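Alcohol oxidase (PDB 6F74) is a VAO-type flavoprotein that binds FAD and probably oxidises its substrate with oxygen as the electron acceptor. Local coordinates at residues T139-F144 and I150-S155; G55-T60 and G169-W174; N42-A47 and K146-R151. All blocks are in the same frame, centred on the assembly; numbering follows the deposited sequence.

The three contacts form one cluster round the four-stranded sheet, their centres 9 to 11 Å apart. Helix 135-147 serves both interaction 1, where it lies on strand 152-155, and interaction 3, where the turn that ends it meets helix 42-52; the two share Ile-150 and Arg-151. Interaction 2 joins strands 57-59 and 171-174 of that sheet. Along the chain come 42-47, 55-60, 139-144, the overlapping 146-151 and 150-155, and 169-174, so interaction 1 falls between the two segments of interaction 2, while interactions 2 and 3 interlock. Helix 42-52 thus packs beside the sheet whose outer strands are 57-59 and 152-155, the latter reaching FAD through Thr-154.

Interaction 1: residues T139-F144 and I150-S155; sequences TLTLNF and IRLVTS. With FAD (flavin-adenine dinucleotide), chain I.
Leu-152 puts its forked end against helix 135-147, one methyl for each of two neighbouring residues. Its CD1 meets Thr-141 CG2 at 3.9 Å and its CD2 meets Leu-142 CD1 at 4.0 Å, and both helix side chains cross it at about a right angle. The fork reaches that far because Leu-152 extends CG opposite its backbone N (chi1 -177°). Thr-141 offers a methyl here since its hydroxyl lies on the other side, beside its own N, where OG1 bonds back to Asp-137 O. Two residues before the strand begins, Ile-150 sends CD1 to Phe-144 CE1 at 4.1 Å, approaching the ring at a slant; the ring swings out from the helix with chi1 -174° and stacks on Phe-48 of helix 42-52. This is the helix-to-strand half of a beta-alpha-beta crossover, with helix 135-147 lying on the sheet that holds strand 152-155.

At its far end the strand meets FAD. Thr-154 O accepts a 2.8 Å hydrogen bond from ribose O2B, and Thr-154 CG2 lies above the adenine, 3.7 Å from C4A. With no hydrogen bond across it, the contact is apolar: methyls and one ring hold the helix against the strand and the loop leading into it, while the strand's backbone bonds to 171-174 and Thr-154 O to the cofactor.

Interaction 2: residues G55-T60 and G169-W174; sequences GKLIKT and GGLELW
Ile-58 and Trp-174 touch across the sheet on one of its faces, while Leu-57 and Leu-171 touch on the other. From Ile-58 the path runs outward atom by atom. CB points toward the other segment and starts the approach. CG1 leaves CB beside the backbone N (chi1 -64°), and this turns the long branch toward the tryptophan; like CB, it serves to lead up to CD1, the atom that makes the contact. A nearly extended chi2 (163°) then carries CD1 to the indole, 4.3 Å from Trp-174 CZ3 and 4.6 Å from Trp-174 CE3, at a slant to the ring. The same side chain lies about 4 Å from a bound N-acetylglucosamine.

The two strands are not hydrogen-bonded neighbours. In this mixed sheet of the FAD-binding domain, strand 128-131 runs between them, antiparallel to 57-59 and parallel to 171-174; Ile-58 pairs its backbone with Ala-129, and Gly-170 pairs with Tyr-127. The nearest alpha carbons, those of Ile-58 and Glu-172, are accordingly 9.4 Å apart, and only side-chain ends span the gap.

On the face toward helix 135-147, Leu-57 CD1 comes to 4.5 Å from Leu-171 CD1, a loose contact of two methyls. Tyr-128 from the strand between touches both leucines, and Leu-171 also rests on Thr-141 and Phe-144 of the helix. On the tryptophan's face the carboxylate of Glu-172 forms a salt bridge with Arg-98, and the side chain of Trp-174 stands about 7 Å from the bound FAD.

Interaction 3: residues N42-A47 and K146-R151; sequences NSVWEA and KQHNIR
Trp-45 and Val-44 of helix 42-52 press on the turn that follows helix 135-147, which closes in a Schellman motif. Asn-149, with its positive phi of 50°, is the C-prime residue; Ile-150 N returns to Ala-145 O, and the bond from Asn-149 N to Lys-146 O is weak at 3.3 Å. His-148, just before the reversal, and Ile-150, just after it, both point to helix 42-52, so each meets one of two consecutive residues there.

The apolar contacts carry the interface. Trp-45 and Ile-150 reach for each other from opposite directions: the single methyl CD1 of Ile-150 lies 3.6 Å from Trp-45 CZ2 and equally 3.6 Å from Trp-45 CH2, oblique to the ring. With CG anti to the carbonyl carbon (chi1 -71°), the indole leads its far end toward Ile-150, although the bond to CB does not point there.

Three aromatic rings lie against the buried tryptophan. It stacks on Tyr-128 of the sheet, and meets Phe-144 and Trp-39 with its plane inclined by roughly 40-45° to theirs, so that an aromatic group joins the N-terminal helix to the sheet and to helix 135-147.

No hydrogen bond links the two segments. The polar group at this interface, the His-148 imidazole, has Gln-147 CG over one face, offset toward the rim. Its partner across the contact is aliphatic: Val-44 CG1 lies obliquely to the ring, 3.9 Å from His-148 CE1 and 4.0 Å from His-148 NE2.

Interaction 1: residues T139-F144 and I150-S155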
loop_
_atom_site.group_PDB
_atom_site.type_symbol
_atom_site.label_atom_id
_atom_site.label_comp_id
_atom_site.label_asym_id
_atom_site.label_seq_id
_atom_site.Cartn_x
_atom_site.Cartn_y
_atom_site.Cartn_z
ATOM N N THR A 139 7.999 -24.354 -3.172
ATOM C CA THR A 139 8.418 -25.345 -2.185
ATOM C C THR A 139 9.965 -25.419 -2.127
ATOM O O THR A 139 10.542 -25.408 -1.039
ATOM C CB THR A 139 7.831 -26.744 -2.487
ATOM O OG1 THR A 139 6.413 -26.723 -2.282
ATOM C CG2 THR A 139 8.424 -27.837 -1.580
ATOM N N LEU A 140 10.607 -25.493 -3.290
ATOM C CA LEU A 140 12.060 -25.624 -3.355
ATOM C C LEU A 140 12.795 -24.365 -2.822
ATOM O O LEU A 140 13.857 -24.473 -2.191
ATOM C CB LEU A 140 12.531 -25.933 -4.784
ATOM C CG LEU A 140 12.199 -27.306 -5.377
ATOM C CD1 LEU A 140 12.254 -27.275 -6.901
ATOM C CD2 LEU A 140 13.145 -28.381 -4.821
ATOM N N THR A 141 12.209 -23.195 -3.060
ATOM C CA THR A 141 12.792 -21.951 -2.612
ATOM C C THR A 141 12.686 -21.841 -1.105
ATOM O O THR A 141 13.687 -21.595 -0.436
ATOM C CB THR A 141 12.150 -20.754 -3.317
ATOM O OG1 THR A 141 12.239 -20.965 -4.711
ATOM C CG2 THR A 141 12.842 -19.416 -2.935
ATOM N N LEU A 142 11.487 -22.078 -0.577
ATOM C CA LEU A 142 11.278 -22.124 0.851
ATOM C C LEU A 142 12.293 -23.068 1.493
ATOM O O LEU A 142 13.043 -22.648 2.386
ATOM C CB LEU A 142 9.856 -22.563 1.191
ATOM C CG LEU A 142 9.516 -22.801 2.672
ATOM C CD1 LEU A 142 9.732 -21.556 3.522
ATOM C CD2 LEU A 142 8.097 -23.279 2.822
ATOM N N ASN A 143 12.327 -24.313 1.020
ATOM C CA ASN A 143 13.197 -25.335 1.600
ATOM C C ASN A 143 14.687 -24.963 1.548
ATOM O O ASN A 143 15.401 -25.139 2.535
ATOM C CB ASN A 143 12.977 -26.709 0.918
ATOM C CG ASN A 143 11.655 -27.367 1.289
ATOM O OD1 ASN A 143 10.928 -26.881 2.134
ATOM N ND2 ASN A 143 11.349 -28.507 0.658
ATOM N N PHE A 144 15.145 -24.467 0.410
ATOM C CA PHE A 144 16.542 -24.041 0.255
ATOM C C PHE A 144 16.894 -22.904 1.250
ATOM O O PHE A 144 17.953 -22.926 1.841
ATOM C CB PHE A 144 16.827 -23.638 -1.212
ATOM C CG PHE A 144 18.269 -23.332 -1.508
ATOM C CD1 PHE A 144 18.817 -22.082 -1.170
ATOM C CD2 PHE A 144 19.082 -24.263 -2.127
ATOM C CE1 PHE A 144 20.127 -21.785 -1.449
ATOM C CE2 PHE A 144 20.406 -23.979 -2.397
ATOM C CZ PHE A 144 20.930 -22.730 -2.063
ATOM N N ILE A 150 19.221 -18.919 5.013
ATOM C CA ILE A 150 19.272 -17.694 4.231
ATOM C C ILE A 150 17.899 -17.032 4.382
ATOM O O ILE A 150 16.848 -17.720 4.290
ATOM C CB ILE A 150 19.550 -17.992 2.736
ATOM C CG1 ILE A 150 20.930 -18.608 2.563
ATOM C CG2 ILE A 150 19.426 -16.741 1.880
ATOM C CD1 ILE A 150 21.364 -18.794 1.110
ATOM N N ARG A 151 17.912 -15.708 4.543
ATOM C CA ARG A 151 16.700 -14.928 4.734
ATOM C C ARG A 151 15.802 -15.000 3.500
ATOM O O ARG A 151 16.253 -14.717 2.375
ATOM C CB ARG A 151 17.023 -13.453 5.049
ATOM C CG ARG A 151 15.798 -12.560 5.146
ATOM C CD ARG A 151 16.099 -11.123 5.421
ATOM N NE ARG A 151 14.872 -10.330 5.470
ATOM C CZ ARG A 151 14.816 -9.025 5.775
ATOM N NH1 ARG A 151 15.931 -8.351 6.073
ATOM N NH2 ARG A 151 13.629 -8.373 5.783
ATOM N N LEU A 152 14.549 -15.404 3.710
ATOM C CA LEU A 152 13.594 -15.499 2.610
ATOM C C LEU A 152 12.798 -14.212 2.532
ATOM O O LEU A 152 12.161 -13.821 3.503
ATOM C CB LEU A 152 12.645 -16.695 2.765
ATOM C CG LEU A 152 11.654 -16.918 1.614
ATOM C CD1 LEU A 152 12.383 -17.362 0.359
ATOM C CD2 LEU A 152 10.625 -17.956 1.994
ATOM N N VAL A 153 12.824 -13.583 1.360
ATOM C CA VAL A 153 12.080 -12.377 1.092
ATOM C C VAL A 153 10.994 -12.686 0.056
ATOM O O VAL A 153 11.263 -13.251 -0.986
ATOM C CB VAL A 153 13.027 -11.234 0.627
ATOM C CG1 VAL A 153 12.245 -9.956 0.401
ATOM C CG2 VAL A 153 14.132 -10.988 1.672
ATOM N N THR A 154 9.764 -12.295 0.350
ATOM C CA THR A 154 8.627 -12.575 -0.527
ATOM C C THR A 154 8.225 -11.296 -1.252
ATOM O O THR A 154 8.049 -10.264 -0.629
ATOM C CB THR A 154 7.444 -13.167 0.278
ATOM O OG1 THR A 154 7.864 -14.395 0.905
ATOM C CG2 THR A 154 6.198 -13.438 -0.624
ATOM N N SER A 155 8.107 -11.377 -2.577
ATOM C CA SER A 155 7.620 -10.251 -3.376
ATOM C C SER A 155 6.634 -10.745 -4.417
ATOM O O SER A 155 6.951 -11.649 -5.180
ATOM C CB SER A 155 8.789 -9.547 -4.024
ATOM O OG SER A 155 8.399 -8.410 -4.755
HETATM P PA FAD I . 4.960 -6.396 -2.488
HETATM O O1A FAD I . 6.084 -5.379 -2.308
HETATM O O2A FAD I . 5.171 -7.442 -3.537
HETATM O O5B FAD I . 4.714 -7.069 -1.082
HETATM C C5B FAD I . 4.250 -6.286 -0.016
HETATM C C4B FAD I . 4.379 -7.081 1.271
HETATM O O4B FAD I . 3.512 -8.197 1.152
HETATM C C3B FAD I . 5.740 -7.659 1.566
HETATM O O3B FAD I . 5.853 -7.778 2.989
HETATM C C2B FAD I . 5.686 -9.058 1.005
HETATM O O2B FAD I . 6.474 -10.028 1.706
HETATM C C1B FAD I . 4.239 -9.416 1.206
HETATM N N9A FAD I . 3.652 -10.329 0.219
HETATM C C8A FAD I . 3.391 -10.058 -1.067
HETATM N N7A FAD I . 2.815 -11.114 -1.673
HETATM C C5A FAD I . 2.699 -12.066 -0.752
HETATM C C6A FAD I . 2.156 -13.424 -0.758
HETATM N N6A FAD I . 1.643 -13.883 -1.922
HETATM N N1A FAD I . 2.219 -14.131 0.401
HETATM C C2A FAD I . 2.754 -13.597 1.530
HETATM N N3A FAD I . 3.252 -12.336 1.608
HETATM C C4A FAD I . 3.240 -11.548 0.501
HETATM N N1 FAD I . -2.776 0.667 -1.538
HETATM C C2 FAD I . -4.086 0.965 -1.379
HETATM O O2 FAD I . -4.668 0.587 -0.330
HETATM N N3 FAD I . -4.789 1.629 -2.318
HETATM C C4 FAD I . -4.232 2.071 -3.459
HETATM O O4 FAD I . -4.881 2.702 -4.319
HETATM C C4X FAD I . -2.799 1.803 -3.704
HETATM N N5 FAD I . -2.184 2.228 -4.825
HETATM C C5X FAD I . -0.870 1.959 -5.026
HETATM C C6 FAD I . -0.254 2.389 -6.200
HETATM C C7 FAD I . 1.079 2.124 -6.462
HETATM C C7M FAD I . 1.590 2.683 -7.766
HETATM C C8 FAD I . 1.879 1.344 -5.474
HETATM C C8M FAD I . 3.336 0.967 -5.703
HETATM C C9 FAD I . 1.275 0.934 -4.290
HETATM C C9A FAD I . -0.078 1.196 -4.014
HETATM N N10 FAD I . -0.736 0.762 -2.830
HETATM C C10 FAD I . -2.094 1.060 -2.649
HETATM C "C1'" FAD I . -0.028 0.078 -1.722
HETATM C "C2'" FAD I . -0.092 -1.409 -1.605
HETATM O "O2'" FAD I . -1.319 -1.729 -0.952
HETATM C "C3'" FAD I . 1.063 -1.896 -0.723
HETATM O "O3'" FAD I . 2.327 -1.373 -1.170
HETATM C "C4'" FAD I . 1.124 -3.416 -0.660
HETATM O "O4'" FAD I . 2.209 -3.816 0.183
HETATM C "C5'" FAD I . 1.275 -4.022 -2.047
HETATM O "O5'" FAD I . 1.319 -5.436 -1.967
HETATM P P FAD I . 2.145 -6.118 -3.132
HETATM O O1P FAD I . 1.713 -5.560 -4.459
HETATM O O2P FAD I . 2.080 -7.588 -2.884
HETATM O O3P FAD I . 3.618 -5.537 -2.797
#

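Interaction 2: residues G55-T60 and G169-W174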
loop_
_atom_site.group_PDB
_atom_site.type_symbol
_atom_site.label_atom_id
_atom_site.label_comp_id
_atom_site.label_asym_id
_atom_site.label_seq_id
_atom_site.Cartn_x
_atom_site.Cartn_y
_atom_site.Cartn_z
ATOM N N GLY A 55 17.485 -21.091 -15.510
ATOM C CA GLY A 55 16.900 -19.764 -15.794
ATOM C C GLY A 55 16.000 -19.186 -14.696
ATOM O O GLY A 55 15.858 -17.970 -14.610
ATOM N N LYS A 56 15.420 -20.037 -13.852
ATOM C CA LYS A 56 14.537 -19.554 -12.767
ATOM C C LYS A 56 15.278 -18.831 -11.642
ATOM O O LYS A 56 14.721 -17.935 -11.036
ATOM C CB LYS A 56 13.687 -20.694 -12.219
ATOM C CG LYS A 56 12.637 -21.168 -13.215
ATOM C CD LYS A 56 11.942 -22.412 -12.697
ATOM C CE LYS A 56 11.009 -23.053 -13.728
ATOM N NZ LYS A 56 9.649 -22.606 -13.509
ATOM N N LEU A 57 16.519 -19.209 -11.363
ATOM C CA LEU A 57 17.314 -18.533 -10.336
ATOM C C LEU A 57 18.010 -17.337 -10.976
ATOM O O LEU A 57 18.793 -17.494 -11.881
ATOM C CB LEU A 57 18.361 -19.471 -9.724
ATOM C CG LEU A 57 19.281 -18.878 -8.638
ATOM C CD1 LEU A 57 18.523 -18.508 -7.382
ATOM C CD2 LEU A 57 20.469 -19.800 -8.362
ATOM N N ILE A 58 17.729 -16.145 -10.477
ATOM C CA ILE A 58 18.326 -14.931 -11.013
ATOM C C ILE A 58 19.249 -14.343 -9.958
ATOM O O ILE A 58 18.831 -14.145 -8.824
ATOM C CB ILE A 58 17.241 -13.935 -11.389
ATOM C CG1 ILE A 58 16.372 -14.506 -12.524
ATOM C CG2 ILE A 58 17.847 -12.585 -11.804
ATOM C CD1 ILE A 58 15.027 -13.798 -12.701
ATOM N N LYS A 59 20.501 -14.089 -10.331
ATOM C CA LYS A 59 21.409 -13.306 -9.511
ATOM C C LYS A 59 21.021 -11.876 -9.752
ATOM O O LYS A 59 21.034 -11.414 -10.891
ATOM C CB LYS A 59 22.861 -13.520 -9.878
ATOM C CG LYS A 59 23.793 -12.698 -8.986
ATOM C CD LYS A 59 25.249 -12.902 -9.347
ATOM C CE LYS A 59 26.183 -12.376 -8.269
ATOM N NZ LYS A 59 25.723 -11.086 -7.693
ATOM N N THR A 60 20.626 -11.171 -8.701
ATOM C CA THR A 60 20.042 -9.880 -8.903
ATOM C C THR A 60 21.130 -8.878 -9.235
ATOM O O THR A 60 22.331 -9.096 -8.923
ATOM C CB THR A 60 19.209 -9.420 -7.696
ATOM O OG1 THR A 60 20.037 -9.205 -6.544
ATOM C CG2 THR A 60 18.088 -10.454 -7.415
ATOM N N GLY A 169 21.022 -9.333 1.791
ATOM C CA GLY A 169 21.591 -10.664 1.688
ATOM C C GLY A 169 20.537 -11.778 1.544
ATOM O O GLY A 169 20.797 -12.916 1.910
ATOM N N GLY A 170 19.383 -11.414 1.022
ATOM C CA GLY A 170 18.225 -12.278 1.015
ATOM C C GLY A 170 18.111 -13.133 -0.216
ATOM O O GLY A 170 18.745 -12.865 -1.234
ATOM N N LEU A 171 17.286 -14.165 -0.115
ATOM C CA LEU A 171 16.834 -14.950 -1.263
ATOM C C LEU A 171 15.387 -14.563 -1.488
ATOM O O LEU A 171 14.536 -14.805 -0.621
ATOM C CB LEU A 171 16.972 -16.441 -0.983
ATOM C CG LEU A 171 16.387 -17.425 -1.998
ATOM C CD1 LEU A 171 16.907 -17.181 -3.427
ATOM C CD2 LEU A 171 16.716 -18.837 -1.573
ATOM N N GLU A 172 15.097 -13.941 -2.631
ATOM C CA GLU A 172 13.739 -13.508 -2.920
ATOM C C GLU A 172 12.884 -14.620 -3.556
ATOM O O GLU A 172 13.244 -15.189 -4.571
ATOM C CB GLU A 172 13.746 -12.278 -3.813
ATOM C CG GLU A 172 12.369 -11.673 -4.041
ATOM C CD GLU A 172 12.394 -10.503 -4.981
ATOM O OE1 GLU A 172 12.456 -10.747 -6.183
ATOM O OE2 GLU A 172 12.304 -9.340 -4.519
ATOM N N LEU A 173 11.750 -14.918 -2.937
ATOM C CA LEU A 173 10.689 -15.655 -3.584
ATOM C C LEU A 173 9.872 -14.662 -4.370
ATOM O O LEU A 173 9.018 -13.952 -3.797
ATOM C CB LEU A 173 9.829 -16.364 -2.539
ATOM C CG LEU A 173 8.616 -17.121 -3.100
ATOM C CD1 LEU A 173 9.039 -18.270 -4.001
ATOM C CD2 LEU A 173 7.795 -17.602 -1.929
ATOM N N TRP A 174 10.136 -14.590 -5.671
ATOM C CA TRP A 174 9.408 -13.678 -6.582
ATOM C C TRP A 174 8.201 -14.394 -7.206
ATOM O O TRP A 174 8.348 -15.349 -7.967
ATOM C CB TRP A 174 10.368 -13.200 -7.661
ATOM C CG TRP A 174 9.892 -12.064 -8.511
ATOM C CD1 TRP A 174 9.047 -11.034 -8.145
ATOM C CD2 TRP A 174 10.252 -11.819 -9.864
ATOM N NE1 TRP A 174 8.864 -10.179 -9.209
ATOM C CE2 TRP A 174 9.596 -10.634 -10.273
ATOM C CE3 TRP A 174 11.082 -12.473 -10.771
ATOM C CZ2 TRP A 174 9.749 -10.091 -11.555
ATOM C CZ3 TRP A 174 11.232 -11.942 -12.056
ATOM C CH2 TRP A 174 10.559 -10.759 -12.429
#

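Interaction 3: residues N42-A47 and K146-R151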
loop_
_atom_site.group_PDB
_atom_site.type_symbol
_atom_site.label_atom_id
_atom_site.label_comp_id
_atom_site.label_asym_id
_atom_site.label_seq_id
_atom_site.Cartn_x
_atom_site.Cartn_y
_atom_site.Cartn_z
ATOM N N ASN A 42 29.397 -21.279 -5.458
ATOM C CA ASN A 42 28.780 -21.185 -6.772
ATOM C C ASN A 42 28.162 -22.514 -7.239
ATOM O O ASN A 42 27.078 -22.518 -7.810
ATOM C CB ASN A 42 29.757 -20.604 -7.810
ATOM C CG ASN A 42 30.180 -19.148 -7.496
ATOM O OD1 ASN A 42 31.351 -18.805 -7.639
ATOM N ND2 ASN A 42 29.229 -18.281 -7.087
ATOM N N SER A 43 28.813 -23.642 -6.936
ATOM C CA SER A 43 28.307 -24.955 -7.354
ATOM C C SER A 43 26.941 -25.288 -6.732
ATOM O O SER A 43 26.071 -25.890 -7.383
ATOM C CB SER A 43 29.330 -26.047 -7.019
ATOM O OG SER A 43 29.402 -26.251 -5.612
ATOM N N VAL A 44 26.743 -24.886 -5.474
ATOM C CA VAL A 44 25.485 -25.150 -4.777
ATOM C C VAL A 44 24.359 -24.346 -5.418
ATOM O O VAL A 44 23.289 -24.880 -5.665
ATOM C CB VAL A 44 25.592 -24.877 -3.249
ATOM C CG1 VAL A 44 24.217 -24.991 -2.553
ATOM C CG2 VAL A 44 26.593 -25.848 -2.626
ATOM N N TRP A 45 24.607 -23.073 -5.702
ATOM C CA TRP A 45 23.616 -22.229 -6.377
ATOM C C TRP A 45 23.282 -22.747 -7.765
ATOM O O TRP A 45 22.104 -22.740 -8.179
ATOM C CB TRP A 45 24.085 -20.773 -6.448
ATOM C CG TRP A 45 24.082 -20.068 -5.104
ATOM C CD1 TRP A 45 25.167 -19.722 -4.369
ATOM C CD2 TRP A 45 22.943 -19.619 -4.369
ATOM N NE1 TRP A 45 24.786 -19.087 -3.205
ATOM C CE2 TRP A 45 23.418 -19.006 -3.183
ATOM C CE3 TRP A 45 21.556 -19.662 -4.591
ATOM C CZ2 TRP A 45 22.559 -18.463 -2.219
ATOM C CZ3 TRP A 45 20.708 -19.107 -3.639
ATOM C CH2 TRP A 45 21.222 -18.517 -2.465
ATOM N N GLU A 46 24.312 -23.197 -8.493
ATOM C CA GLU A 46 24.124 -23.724 -9.830
ATOM C C GLU A 46 23.257 -25.010 -9.827
ATOM O O GLU A 46 22.340 -25.151 -10.632
ATOM C CB GLU A 46 25.497 -23.971 -10.442
ATOM C CG GLU A 46 25.544 -24.439 -11.901
ATOM C CD GLU A 46 26.979 -24.541 -12.395
ATOM O OE1 GLU A 46 27.835 -23.726 -11.889
ATOM O OE2 GLU A 46 27.284 -25.437 -13.256
ATOM N N ALA A 47 23.529 -25.908 -8.882
ATOM C CA ALA A 47 22.697 -27.111 -8.690
ATOM C C ALA A 47 21.240 -26.767 -8.322
ATOM O O ALA A 47 20.307 -27.465 -8.716
ATOM C CB ALA A 47 23.310 -28.029 -7.633
ATOM N N LYS A 146 15.534 -22.188 4.200
ATOM C CA LYS A 146 15.594 -22.796 5.529
ATOM C C LYS A 146 16.823 -23.696 5.666
ATOM O O LYS A 146 17.510 -23.653 6.661
ATOM C CB LYS A 146 14.325 -23.627 5.818
ATOM C CG LYS A 146 13.021 -22.856 5.894
ATOM C CD LYS A 146 11.902 -23.707 6.485
ATOM C CE LYS A 146 11.530 -24.892 5.618
ATOM N NZ LYS A 146 10.489 -25.727 6.238
ATOM N N GLN A 147 17.107 -24.491 4.650
ATOM C CA GLN A 147 18.241 -25.401 4.695
ATOM C C GLN A 147 19.577 -24.659 4.848
ATOM O O GLN A 147 20.408 -25.064 5.690
ATOM C CB GLN A 147 18.297 -26.265 3.444
ATOM C CG GLN A 147 19.368 -27.361 3.538
ATOM C CD GLN A 147 19.481 -28.177 2.306
ATOM O OE1 GLN A 147 18.694 -28.035 1.388
ATOM N NE2 GLN A 147 20.443 -29.082 2.296
ATOM N N HIS A 148 19.768 -23.577 4.076
ATOM C CA HIS A 148 21.004 -22.821 4.138
ATOM C C HIS A 148 20.945 -21.592 5.043
ATOM O O HIS A 148 21.864 -20.763 5.022
ATOM C CB HIS A 148 21.521 -22.488 2.740
ATOM C CG HIS A 148 21.721 -23.692 1.875
ATOM N ND1 HIS A 148 22.853 -24.488 1.911
ATOM C CD2 HIS A 148 20.898 -24.249 0.955
ATOM C CE1 HIS A 148 22.733 -25.465 1.027
ATOM N NE2 HIS A 148 21.569 -25.331 0.412
ATOM N N ASN A 149 19.898 -21.513 5.870
ATOM C CA ASN A 149 19.684 -20.427 6.821
ATOM C C ASN A 149 19.827 -19.055 6.180
ATOM O O ASN A 149 20.508 -18.153 6.706
ATOM C CB ASN A 149 20.623 -20.624 8.022
ATOM C CG ASN A 149 20.565 -19.484 9.020
ATOM O OD1 ASN A 149 19.484 -19.036 9.410
ATOM N ND2 ASN A 149 21.730 -19.016 9.448
ATOM N N ILE A 150 19.221 -18.919 5.013
ATOM C CA ILE A 150 19.272 -17.694 4.231
ATOM C C ILE A 150 17.899 -17.032 4.382
ATOM O O ILE A 150 16.848 -17.720 4.290
ATOM C CB ILE A 150 19.550 -17.992 2.736
ATOM C CG1 ILE A 150 20.930 -18.608 2.563
ATOM C CG2 ILE A 150 19.426 -16.741 1.880
ATOM C CD1 ILE A 150 21.364 -18.794 1.110
ATOM N N ARG A 151 17.912 -15.708 4.543
ATOM C CA ARG A 151 16.700 -14.928 4.734
ATOM C C ARG A 151 15.802 -15.000 3.500
ATOM O O ARG A 151 16.253 -14.717 2.375
ATOM C CB ARG A 151 17.023 -13.453 5.049
ATOM C CG ARG A 151 15.798 -12.560 5.146
ATOM C CD ARG A 151 16.099 -11.123 5.421
ATOM N NE ARG A 151 14.872 -10.330 5.470
ATOM C CZ ARG A 151 14.816 -9.025 5.775
ATOM N NH1 ARG A 151 15.931 -8.351 6.073
ATOM N NH2 ARG A 151 13.629 -8.373 5.783
#